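Local coordinates for protein beta-hexosaminidase Amuc_2018 (Akkermansia muciniphila, PDB 6JEB) that hydrolyses terminal non-reducing beta-linked N-acetylhexosamine residues, releasing N-acetylglucosamine from unbranched N-glycans and chitobiose, at residues D114-A117 / R123-L126; D377-F382 / S427-R432; I421-W426 / R438-D443. One frame throughout, in Å; residues are numbered along the deposited sequence. Where two conformers were deposited one is given.

The three contacts lie in the part of the fold built on the eight-stranded parallel barrel of this glycosyl hydrolase family 20 enzyme. Interaction 1 is the most central, its centre about 7 Å from that of the chain, and it packs a barrel helix on a barrel strand; its M116 side chain is about 10 Å from that of L353, a substrate-binding residue. Interactions 2 and 3 sit farther out, with centres about 11 Å apart, and they touch: R432 NH1 is 3.5 Å from A424 CA. L378 of interaction 2 still comes within about 9 Å of L353, side chain to side chain, whereas interaction 3 lies away from the substrate, catalytic and zinc sites.

Interaction 1 of 3, residues D114-A117 / R123-L126; sequences DMMA and RLHL
The M116 side chain reaches from helix 106-118 to strand 123-127 and meets both R123 and L124. Its terminal CE lies 3.2 Å from the backbone O of R123. M116 SD packs 3.9 Å from CD1 of L124. The M116 and L124 side chains cross at about a right angle, with SD against the CD1 branch of the leucine. M116 CG stands between its backbone N and carbonyl carbon (chi1 74°); from there the chain runs extended through chi2 and bends at chi3 (-75°), and this last turn carries CE to the strand backbone. Around this pair, I182 touches both side chains, F121 and L95 add to the surroundings of M116, and F112 and V113 of the same helix cover L124. The strand itself is fixed by backbone hydrogen bonds, R123 to L95 on one neighbour and L124 to D183 and I185 on the other. Helix and strand are consecutive members of the beta-alpha-beta unit 92-97, 106-118, 123-127. With 112 Å² buried and no polar bond joining the segments, the contact is probably held mainly by van der Waals attraction, the thioether sulfur on a leucine methyl and the M116 methyl against the R123 carbonyl oxygen.

Interaction 2 of 3, residues D377-F382 / S427-R432; sequences DLDPAF and SPMGVR
Two loops meet here: 377-382, which follows helix 372-376 and contains a type I beta turn from D379 to F382, and 427-432, which connects helices 417-426 and 434-452. R432 reaches across from 427-432 and grips the backbone carbonyl of L378 end-on with two nitrogens. NH1 is 2.9 Å from L378 O, with an N-H...O angle of 150°. R432 NH2 shares the same acceptor, 3.0 Å from L378 O. The oxygen lies only 4° out of the guanidinium plane; NH1 approaches in the carbonyl plane, whereas NH2 is tilted from it. A bend at chi3 (60°) in an otherwise extended R432 chain turns the guanidinium edge to this oxygen, and Y376 makes a cation-pi contact with the same group. With an alanine here in place of R432, L378 O is likely to lose both guanidinium donors and Y376 its cation-pi partner. Alongside, M429 SD lies 3.9 Å from D379 CG and its CE 4.0 Å from D379 CB, the two side chains crossing at about a right angle. The carboxylate of D379 has polar partners of its own: OD2 accepts from G383 N, and OD1 forms a salt bridge with R89. OD1 also takes A381 N at 3.1 Å from above the carboxylate plane. That last bond defines an Asx turn, superimposed on the type I turn that the F382 N to D379 O bond closes.

Interaction 3 of 3, residues I421-W426 / R438-D443; sequences IAEAGW and RRKLAD
A buried salt bridge, E423 to K440, links two successive helices late in the chain, 417-426 and 434-452. K440 NZ donates to E423 OE1 at 2.8 Å, meeting it on the syn side of the carboxylate and 16° out of its plane. The ammonium favours this one oxygen: E423 OE2 is 3.8 Å from K440 NZ. The helix backbones stay well apart, their closest CA atoms, those of E423 and L441, being 11.2 Å from each other, and the buried surface is just 67 Å². Two long side chains coming from opposite directions therefore bridge the separation. E423 CG is anti to the backbone N (chi1 -178°) and the chain bends at chi2, while K440 is extended apart from a bend at chi3 (-67°) that brings NZ to the carboxylate. Both charged ends have further partners, several of them from the N-terminal residues I6 and E9. K440 NZ forms a second salt bridge with E9 and a hydrogen bond to the backbone O of I6, while E423 OE1 accepts from the backbone N of E9 and E423 OE2 bonds to the hydroxyl of Y376. With two acidic residues near it, the lysine is likely to be stabilised in its charged form, and the bonds to both carboxylate oxygens would limit rotation of the E423 head group. On the lysine's own helix, K440 CG packs over one face of the R439 guanidinium, 3.4 Å above its plane and offset toward the rim. The arrangement is that of a buried interhelical salt bridge within a wider polar network, here joining two helices to the start of the chain.

Interaction 1 of 3, residues D114-A117 / R123-L126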
ATOM      1  N   ASP A 114     -10.471  -3.661  -7.896  1.00 12.30           N
ATOM      2  CA  ASP A 114     -11.852  -3.187  -7.961  1.00 13.01           C
ATOM      3  C   ASP A 114     -12.372  -2.842  -6.573  1.00 12.90           C
ATOM      4  O   ASP A 114     -13.069  -1.834  -6.391  1.00 13.34           O
ATOM      5  CB  ASP A 114     -12.758  -4.244  -8.600  1.00 15.03           C
ATOM      6  CG  ASP A 114     -12.592  -4.341 -10.104  1.00 17.96           C
ATOM      7  OD1 ASP A 114     -11.688  -3.695 -10.664  1.00 20.44           O
ATOM      8  OD2 ASP A 114     -13.387  -5.072 -10.738  1.00 22.52           O
ATOM      9  N   MET A 115     -12.044  -3.669  -5.580  1.00 13.24           N
ATOM     10  CA  MET A 115     -12.531  -3.412  -4.231  0.80 12.68           C
ATOM     11  C   MET A 115     -11.903  -2.153  -3.635  1.00 12.95           C
ATOM     12  O   MET A 115     -12.603  -1.355  -3.001  1.00 13.87           O
ATOM     13  CB  MET A 115     -12.328  -4.644  -3.352  0.80 13.66           C
ATOM     14  CG  MET A 115     -13.202  -5.798  -3.828  0.80 15.56           C
ATOM     15  SD  MET A 115     -13.017  -7.302  -2.864  0.80 17.54           S
ATOM     16  CE  MET A 115     -13.725  -6.795  -1.303  0.80 17.95           C
ATOM     17  N   MET A 116     -10.596  -1.947  -3.817  1.00 12.06           N
ATOM     18  CA  MET A 116      -9.997  -0.734  -3.255  1.00 11.98           C
ATOM     19  C   MET A 116     -10.500   0.524  -3.968  1.00 11.58           C
ATOM     20  O   MET A 116     -10.696   1.571  -3.331  1.00 12.68           O
ATOM     21  CB  MET A 116      -8.467  -0.814  -3.244  1.00 11.80           C
ATOM     22  CG  MET A 116      -7.812  -0.662  -4.603  1.00 12.27           C
ATOM     23  SD  MET A 116      -6.071  -1.147  -4.566  1.00 13.58           S
ATOM     24  CE  MET A 116      -5.351   0.263  -3.716  1.00 13.30           C
ATOM     25  N   ALA A 117     -10.736   0.441  -5.280  1.00 11.47           N
ATOM     26  CA  ALA A 117     -11.287   1.587  -5.997  1.00 11.44           C
ATOM     27  C   ALA A 117     -12.678   1.938  -5.485  1.00 12.52           C
ATOM     28  O   ALA A 117     -13.058   3.113  -5.456  1.00 13.05           O
ATOM     29  CB  ALA A 117     -11.340   1.300  -7.499  1.00 12.99           C
ATOM     30  N   ARG A 123      -3.667   4.550  -4.510  1.00 11.75           N
ATOM     31  CA  ARG A 123      -2.295   4.066  -4.621  1.00 11.67           C
ATOM     32  C   ARG A 123      -2.265   2.575  -4.343  1.00 11.48           C
ATOM     33  O   ARG A 123      -2.773   2.128  -3.308  1.00 12.20           O
ATOM     34  CB  ARG A 123      -1.368   4.779  -3.629  1.00 11.94           C
ATOM     35  CG  ARG A 123      -1.305   6.301  -3.800  1.00 13.51           C
ATOM     36  CD  ARG A 123      -0.555   6.695  -5.071  1.00 15.30           C
ATOM     37  NE  ARG A 123      -0.424   8.147  -5.202  1.00 17.49           N
ATOM     38  CZ  ARG A 123      -1.300   8.930  -5.828  1.00 17.53           C
ATOM     39  NH1 ARG A 123      -2.383   8.410  -6.392  1.00 17.54           N
ATOM     40  NH2 ARG A 123      -1.089  10.238  -5.895  1.00 20.80           N
ATOM     41  N   LEU A 124      -1.676   1.808  -5.261  1.00 11.52           N
ATOM     42  CA  LEU A 124      -1.444   0.376  -5.079  1.00 11.80           C
ATOM     43  C   LEU A 124       0.059   0.161  -5.104  1.00 10.71           C
ATOM     44  O   LEU A 124       0.710   0.408  -6.128  1.00 12.55           O
ATOM     45  CB  LEU A 124      -2.119  -0.469  -6.160  1.00 11.65           C
ATOM     46  CG  LEU A 124      -1.810  -1.969  -6.061  1.00 11.27           C
ATOM     47  CD1 LEU A 124      -2.405  -2.572  -4.791  1.00 12.35           C
ATOM     48  CD2 LEU A 124      -2.307  -2.723  -7.290  1.00 13.14           C
ATOM     49  N   HIS A 125       0.600  -0.272  -3.975  1.00 11.54           N
ATOM     50  CA  HIS A 125       2.028  -0.488  -3.795  1.00 11.05           C
ATOM     51  C   HIS A 125       2.283  -1.992  -3.870  1.00 10.53           C
ATOM     52  O   HIS A 125       1.603  -2.777  -3.199  1.00 11.41           O
ATOM     53  CB  HIS A 125       2.375   0.145  -2.437  1.00 11.66           C
ATOM     54  CG  HIS A 125       3.686  -0.244  -1.826  1.00 11.38           C
ATOM     55  ND1 HIS A 125       3.982   0.079  -0.518  1.00 12.05           N
ATOM     56  CD2 HIS A 125       4.759  -0.926  -2.299  1.00 12.25           C
ATOM     57  CE1 HIS A 125       5.178  -0.391  -0.209  1.00 13.21           C
ATOM     58  NE2 HIS A 125       5.670  -1.006  -1.271  1.00 12.46           N
ATOM     59  N   LEU A 126       3.206  -2.395  -4.750  1.00 11.12           N
ATOM     60  CA  LEU A 126       3.546  -3.805  -4.959  1.00 10.44           C
ATOM     61  C   LEU A 126       4.865  -4.119  -4.257  1.00 10.91           C
ATOM     62  O   LEU A 126       5.930  -3.662  -4.692  1.00 11.47           O
ATOM     63  CB  LEU A 126       3.688  -4.120  -6.447  1.00 11.90           C
ATOM     64  CG  LEU A 126       2.527  -3.742  -7.360  1.00 12.49           C
ATOM     65  CD1 LEU A 126       2.871  -4.073  -8.815  1.00 13.15           C
ATOM     66  CD2 LEU A 126       1.244  -4.443  -6.919  1.00 13.78           C
TER

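Interaction 2 of 3, residues D377-F382 / S427-R432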
ATOM      1  N   ASP A 377      -9.804   4.325  14.815  1.00 16.93           N
ATOM      2  CA  ASP A 377      -9.319   5.393  15.675  0.70 17.77           C
ATOM      3  C   ASP A 377      -8.164   6.176  15.057  1.00 17.27           C
ATOM      4  O   ASP A 377      -7.761   7.191  15.630  1.00 19.94           O
ATOM      5  CB  ASP A 377      -8.927   4.831  17.044  0.70 21.15           C
ATOM      6  CG  ASP A 377      -8.916   5.892  18.127  0.70 27.00           C
ATOM      7  OD1 ASP A 377      -9.921   6.625  18.261  0.70 27.77           O
ATOM      8  OD2 ASP A 377      -7.903   5.994  18.848  0.70 30.28           O
ATOM      9  N   LEU A 378      -7.644   5.751  13.907  1.00 16.43           N
ATOM     10  CA  LEU A 378      -6.492   6.414  13.303  1.00 16.19           C
ATOM     11  C   LEU A 378      -6.856   7.802  12.781  1.00 17.01           C
ATOM     12  O   LEU A 378      -7.743   7.945  11.932  1.00 16.71           O
ATOM     13  CB  LEU A 378      -5.944   5.573  12.157  1.00 16.53           C
ATOM     14  CG  LEU A 378      -4.797   6.230  11.384  1.00 16.88           C
ATOM     15  CD1 LEU A 378      -3.572   6.407  12.284  1.00 18.29           C
ATOM     16  CD2 LEU A 378      -4.457   5.406  10.150  1.00 19.36           C
ATOM     17  N   ASP A 379      -6.156   8.814  13.288  1.00 17.38           N
ATOM     18  CA  ASP A 379      -6.031  10.117  12.644  1.00 17.53           C
ATOM     19  C   ASP A 379      -4.596  10.168  12.143  1.00 17.29           C
ATOM     20  O   ASP A 379      -3.667  10.150  12.967  1.00 18.56           O
ATOM     21  CB  ASP A 379      -6.276  11.229  13.669  1.00 18.90           C
ATOM     22  CG  ASP A 379      -5.929  12.625  13.145  1.00 19.46           C
ATOM     23  OD1 ASP A 379      -5.673  12.791  11.933  1.00 17.15           O
ATOM     24  OD2 ASP A 379      -5.910  13.574  13.967  1.00 21.09           O
ATOM     25  N   PRO A 380      -4.352  10.186  10.824  1.00 16.28           N
ATOM     26  CA  PRO A 380      -2.960  10.154  10.336  1.00 17.05           C
ATOM     27  C   PRO A 380      -2.087  11.251  10.903  1.00 18.42           C
ATOM     28  O   PRO A 380      -0.867  11.062  11.015  1.00 19.13           O
ATOM     29  CB  PRO A 380      -3.123  10.280   8.815  1.00 16.12           C
ATOM     30  CG  PRO A 380      -4.466   9.681   8.548  1.00 16.17           C
ATOM     31  CD  PRO A 380      -5.318  10.142   9.709  1.00 15.59           C
ATOM     32  N   ALA A 381      -2.675  12.387  11.284  1.00 18.01           N
ATOM     33  CA  ALA A 381      -1.936  13.500  11.864  1.00 20.14           C
ATOM     34  C   ALA A 381      -1.793  13.398  13.374  1.00 20.70           C
ATOM     35  O   ALA A 381      -1.086  14.220  13.966  1.00 22.32           O
ATOM     36  CB  ALA A 381      -2.617  14.826  11.517  1.00 21.63           C
ATOM     37  N   PHE A 382      -2.436  12.414  14.004  1.00 19.35           N
ATOM     38  CA  PHE A 382      -2.356  12.223  15.452  1.00 22.12           C
ATOM     39  C   PHE A 382      -2.671  13.506  16.217  1.00 26.50           C
ATOM     40  O   PHE A 382      -2.026  13.839  17.216  1.00 29.99           O
ATOM     41  CB  PHE A 382      -1.015  11.609  15.861  1.00 22.18           C
ATOM     42  CG  PHE A 382      -0.902  10.161  15.510  1.00 23.10           C
ATOM     43  CD1 PHE A 382      -0.573   9.769  14.224  1.00 23.05           C
ATOM     44  CD2 PHE A 382      -1.159   9.186  16.459  1.00 24.48           C
ATOM     45  CE1 PHE A 382      -0.493   8.428  13.893  1.00 23.61           C
ATOM     46  CE2 PHE A 382      -1.075   7.845  16.135  1.00 27.03           C
ATOM     47  CZ  PHE A 382      -0.742   7.465  14.849  1.00 26.82           C
ATOM     48  N   SER A 427     -11.667  11.245   4.745  1.00 12.73           N
ATOM     49  CA  SER A 427     -12.709  12.071   5.357  1.00 12.92           C
ATOM     50  C   SER A 427     -12.118  13.074   6.342  1.00 13.86           C
ATOM     51  O   SER A 427     -11.288  12.700   7.179  1.00 14.82           O
ATOM     52  CB  SER A 427     -13.713  11.195   6.093  1.00 12.92           C
ATOM     53  OG  SER A 427     -14.313  10.277   5.197  1.00 13.31           O
ATOM     54  N   PRO A 428     -12.557  14.331   6.292  1.00 13.43           N
ATOM     55  CA  PRO A 428     -12.193  15.289   7.343  1.00 14.90           C
ATOM     56  C   PRO A 428     -12.610  14.776   8.714  1.00 14.79           C
ATOM     57  O   PRO A 428     -13.633  14.103   8.865  1.00 15.66           O
ATOM     58  CB  PRO A 428     -12.993  16.541   6.970  1.00 16.56           C
ATOM     59  CG  PRO A 428     -13.257  16.406   5.508  1.00 17.98           C
ATOM     60  CD  PRO A 428     -13.361  14.935   5.220  1.00 15.78           C
ATOM     61  N   MET A 429     -11.811  15.113   9.730  1.00 14.59           N
ATOM     62  CA  MET A 429     -12.130  14.665  11.082  1.00 15.53           C
ATOM     63  C   MET A 429     -13.527  15.102  11.507  1.00 15.85           C
ATOM     64  O   MET A 429     -14.202  14.383  12.255  1.00 17.13           O
ATOM     65  CB  MET A 429     -11.077  15.166  12.075  1.00 17.90           C
ATOM     66  CG  MET A 429      -9.681  14.548  11.871  1.00 18.36           C
ATOM     67  SD  MET A 429      -9.631  12.745  12.048  1.00 18.78           S
ATOM     68  CE  MET A 429      -9.993  12.571  13.791  1.00 21.55           C
ATOM     69  N   GLY A 430     -13.989  16.255  11.019  1.00 16.45           N
ATOM     70  CA  GLY A 430     -15.279  16.793  11.411  1.00 17.63           C
ATOM     71  C   GLY A 430     -16.478  15.998  10.937  1.00 17.49           C
ATOM     72  O   GLY A 430     -17.584  16.250  11.424  1.00 20.53           O
ATOM     73  N   VAL A 431     -16.298  15.060  10.004  1.00 15.87           N
ATOM     74  CA  VAL A 431     -17.381  14.180   9.565  1.00 15.30           C
ATOM     75  C   VAL A 431     -17.174  12.741  10.000  1.00 15.67           C
ATOM     76  O   VAL A 431     -17.973  11.867   9.631  1.00 17.91           O
ATOM     77  CB  VAL A 431     -17.637  14.261   8.046  1.00 16.42           C
ATOM     78  CG1 VAL A 431     -17.942  15.698   7.622  1.00 19.03           C
ATOM     79  CG2 VAL A 431     -16.455  13.672   7.254  1.00 16.97           C
ATOM     80  N   ARG A 432     -16.132  12.464  10.774  1.00 15.52           N
ATOM     81  CA  ARG A 432     -15.804  11.102  11.165  1.00 16.92           C
ATOM     82  C   ARG A 432     -16.369  10.781  12.542  1.00 17.93           C
ATOM     83  O   ARG A 432     -16.323  11.612  13.453  1.00 20.66           O
ATOM     84  CB  ARG A 432     -14.290  10.893  11.155  1.00 16.52           C
ATOM     85  CG  ARG A 432     -13.712  10.855   9.750  1.00 15.47           C
ATOM     86  CD  ARG A 432     -12.236  10.508   9.764  1.00 14.39           C
ATOM     87  NE  ARG A 432     -11.991   9.199  10.369  1.00 14.78           N
ATOM     88  CZ  ARG A 432     -10.804   8.774  10.783  1.00 13.67           C
ATOM     89  NH1 ARG A 432      -9.737   9.550  10.640  1.00 14.30           N
ATOM     90  NH2 ARG A 432     -10.688   7.566  11.330  1.00 15.67           N
TER

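Interaction 3 of 3, residues I421-W426 / R438-D443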
ATOM      1  N   ILE A 421      -9.445   2.433   6.923  1.00 13.00           N
ATOM      2  CA  ILE A 421      -8.288   3.152   6.395  1.00 12.86           C
ATOM      3  C   ILE A 421      -8.719   4.137   5.315  1.00 11.91           C
ATOM      4  O   ILE A 421      -8.227   5.272   5.261  1.00 13.38           O
ATOM      5  CB  ILE A 421      -7.229   2.160   5.874  1.00 12.69           C
ATOM      6  CG1 ILE A 421      -6.699   1.272   7.014  1.00 14.87           C
ATOM      7  CG2 ILE A 421      -6.084   2.899   5.174  1.00 14.30           C
ATOM      8  CD1 ILE A 421      -5.912   2.026   8.067  1.00 17.53           C
ATOM      9  N   ALA A 422      -9.624   3.713   4.424  1.00 12.23           N
ATOM     10  CA  ALA A 422     -10.102   4.598   3.362  1.00 12.04           C
ATOM     11  C   ALA A 422     -10.721   5.862   3.942  1.00 12.32           C
ATOM     12  O   ALA A 422     -10.476   6.972   3.448  1.00 13.14           O
ATOM     13  CB  ALA A 422     -11.116   3.864   2.477  1.00 12.43           C
ATOM     14  N   GLU A 423     -11.523   5.710   4.996  1.00 12.17           N
ATOM     15  CA  GLU A 423     -12.157   6.866   5.618  1.00 13.24           C
ATOM     16  C   GLU A 423     -11.138   7.724   6.368  1.00 13.18           C
ATOM     17  O   GLU A 423     -11.235   8.955   6.365  1.00 14.15           O
ATOM     18  CB  GLU A 423     -13.320   6.411   6.512  1.00 13.53           C
ATOM     19  CG  GLU A 423     -14.077   7.561   7.168  1.00 14.09           C
ATOM     20  CD  GLU A 423     -15.566   7.286   7.359  1.00 15.53           C
ATOM     21  OE1 GLU A 423     -16.228   6.849   6.392  1.00 14.89           O
ATOM     22  OE2 GLU A 423     -16.081   7.513   8.478  1.00 15.93           O
ATOM     23  N   ALA A 424     -10.129   7.097   6.981  1.00 12.80           N
ATOM     24  CA  ALA A 424      -9.077   7.869   7.641  1.00 12.91           C
ATOM     25  C   ALA A 424      -8.281   8.708   6.643  1.00 13.25           C
ATOM     26  O   ALA A 424      -7.848   9.824   6.964  1.00 15.09           O
ATOM     27  CB  ALA A 424      -8.146   6.930   8.412  1.00 13.62           C
ATOM     28  N   GLY A 425      -8.054   8.182   5.435  1.00 12.74           N
ATOM     29  CA  GLY A 425      -7.301   8.932   4.444  1.00 13.59           C
ATOM     30  C   GLY A 425      -8.108  10.010   3.755  1.00 12.12           C
ATOM     31  O   GLY A 425      -7.550  11.041   3.360  1.00 13.30           O
ATOM     32  N   TRP A 426      -9.415   9.800   3.602  1.00 11.99           N
ATOM     33  CA  TRP A 426     -10.283  10.670   2.814  1.00 11.73           C
ATOM     34  C   TRP A 426     -11.050  11.685   3.654  1.00 12.49           C
ATOM     35  O   TRP A 426     -11.134  12.862   3.285  1.00 13.07           O
ATOM     36  CB  TRP A 426     -11.292   9.812   2.032  1.00 11.66           C
ATOM     37  CG  TRP A 426     -12.230  10.646   1.204  1.00 11.61           C
ATOM     38  CD1 TRP A 426     -13.304  11.369   1.649  1.00 12.28           C
ATOM     39  CD2 TRP A 426     -12.150  10.878  -0.206  1.00 11.14           C
ATOM     40  NE1 TRP A 426     -13.889  12.042   0.603  1.00 11.97           N
ATOM     41  CE2 TRP A 426     -13.201  11.755  -0.548  1.00 12.01           C
ATOM     42  CE3 TRP A 426     -11.296  10.422  -1.218  1.00 12.22           C
ATOM     43  CZ2 TRP A 426     -13.413  12.199  -1.853  1.00 12.41           C
ATOM     44  CZ3 TRP A 426     -11.511  10.857  -2.519  1.00 12.50           C
ATOM     45  CH2 TRP A 426     -12.564  11.738  -2.825  1.00 12.55           C
ATOM     46  N   ARG A 438     -19.632   2.578  11.677  1.00 18.24           N
ATOM     47  CA  ARG A 438     -20.155   1.244  11.960  1.00 20.66           C
ATOM     48  C   ARG A 438     -21.531   1.045  11.330  1.00 19.89           C
ATOM     49  O   ARG A 438     -21.826  -0.029  10.789  1.00 20.45           O
ATOM     50  CB  ARG A 438     -20.211   1.026  13.474  1.00 25.90           C
ATOM     51  CG  ARG A 438     -20.577  -0.377  13.904  1.00 34.15           C
ATOM     52  CD  ARG A 438     -20.846  -0.418  15.396  1.00 42.64           C
ATOM     53  NE  ARG A 438     -22.131   0.195  15.722  1.00 50.30           N
ATOM     54  CZ  ARG A 438     -22.359   0.924  16.810  1.00 55.16           C
ATOM     55  NH1 ARG A 438     -21.382   1.153  17.676  1.00 56.46           N
ATOM     56  NH2 ARG A 438     -23.562   1.442  17.024  1.00 57.05           N
ATOM     57  N   ARG A 439     -22.382   2.074  11.382  1.00 18.37           N
ATOM     58  CA  ARG A 439     -23.690   1.998  10.738  1.00 18.71           C
ATOM     59  C   ARG A 439     -23.542   1.732   9.244  1.00 18.88           C
ATOM     60  O   ARG A 439     -24.175   0.821   8.695  1.00 20.08           O
ATOM     61  CB  ARG A 439     -24.448   3.308  10.959  1.00 20.11           C
ATOM     62  CG  ARG A 439     -25.731   3.421  10.134  1.00 21.21           C
ATOM     63  CD  ARG A 439     -26.346   4.821  10.192  1.00 21.85           C
ATOM     64  NE  ARG A 439     -25.527   5.840   9.535  1.00 21.81           N
ATOM     65  CZ  ARG A 439     -25.526   6.073   8.225  1.00 21.85           C
ATOM     66  NH1 ARG A 439     -26.281   5.341   7.416  1.00 22.15           N
ATOM     67  NH2 ARG A 439     -24.755   7.030   7.721  1.00 22.45           N
ATOM     68  N   LYS A 440     -22.700   2.516   8.573  1.00 17.27           N
ATOM     69  CA  LYS A 440     -22.538   2.369   7.128  1.00 16.55           C
ATOM     70  C   LYS A 440     -21.925   1.022   6.770  1.00 17.46           C
ATOM     71  O   LYS A 440     -22.318   0.400   5.777  1.00 17.65           O
ATOM     72  CB  LYS A 440     -21.656   3.492   6.590  1.00 16.87           C
ATOM     73  CG  LYS A 440     -22.198   4.878   6.872  1.00 17.08           C
ATOM     74  CD  LYS A 440     -21.340   5.945   6.213  1.00 15.83           C
ATOM     75  CE  LYS A 440     -19.948   6.007   6.843  1.00 15.85           C
ATOM     76  NZ  LYS A 440     -19.046   6.972   6.131  1.00 15.25           N
ATOM     77  N   LEU A 441     -20.940   0.571   7.547  1.00 18.08           N
ATOM     78  CA  LEU A 441     -20.279  -0.686   7.218  1.00 19.16           C
ATOM     79  C   LEU A 441     -21.250  -1.860   7.275  1.00 19.94           C
ATOM     80  O   LEU A 441     -21.138  -2.805   6.484  1.00 20.17           O
ATOM     81  CB  LEU A 441     -19.102  -0.915   8.154  1.00 19.87           C
ATOM     82  CG  LEU A 441     -18.317  -2.158   7.751  1.00 22.11           C
ATOM     83  CD1 LEU A 441     -17.483  -1.907   6.497  1.00 21.13           C
ATOM     84  CD2 LEU A 441     -17.483  -2.625   8.896  1.00 23.97           C
ATOM     85  N   ALA A 442     -22.210  -1.819   8.198  1.00 20.76           N
ATOM     86  CA  ALA A 442     -23.241  -2.848   8.223  1.00 22.20           C
ATOM     87  C   ALA A 442     -24.003  -2.894   6.903  1.00 22.58           C
ATOM     88  O   ALA A 442     -24.271  -3.978   6.369  1.00 23.97           O
ATOM     89  CB  ALA A 442     -24.185  -2.607   9.400  1.00 23.94           C
ATOM     90  N   ASP A 443     -24.350  -1.724   6.351  1.00 21.69           N
ATOM     91  CA  ASP A 443     -25.008  -1.690   5.048  1.00 21.12           C
ATOM     92  C   ASP A 443     -24.087  -2.194   3.945  1.00 19.52           C
ATOM     93  O   ASP A 443     -24.554  -2.795   2.970  1.00 19.50           O
ATOM     94  CB  ASP A 443     -25.460  -0.268   4.711  1.00 23.29           C
ATOM     95  CG  ASP A 443     -26.546   0.251   5.642  1.00 28.53           C
ATOM     96  OD1 ASP A 443     -27.252  -0.568   6.282  1.00 29.89           O
ATOM     97  OD2 ASP A 443     -26.701   1.490   5.721  1.00 29.87           O
TER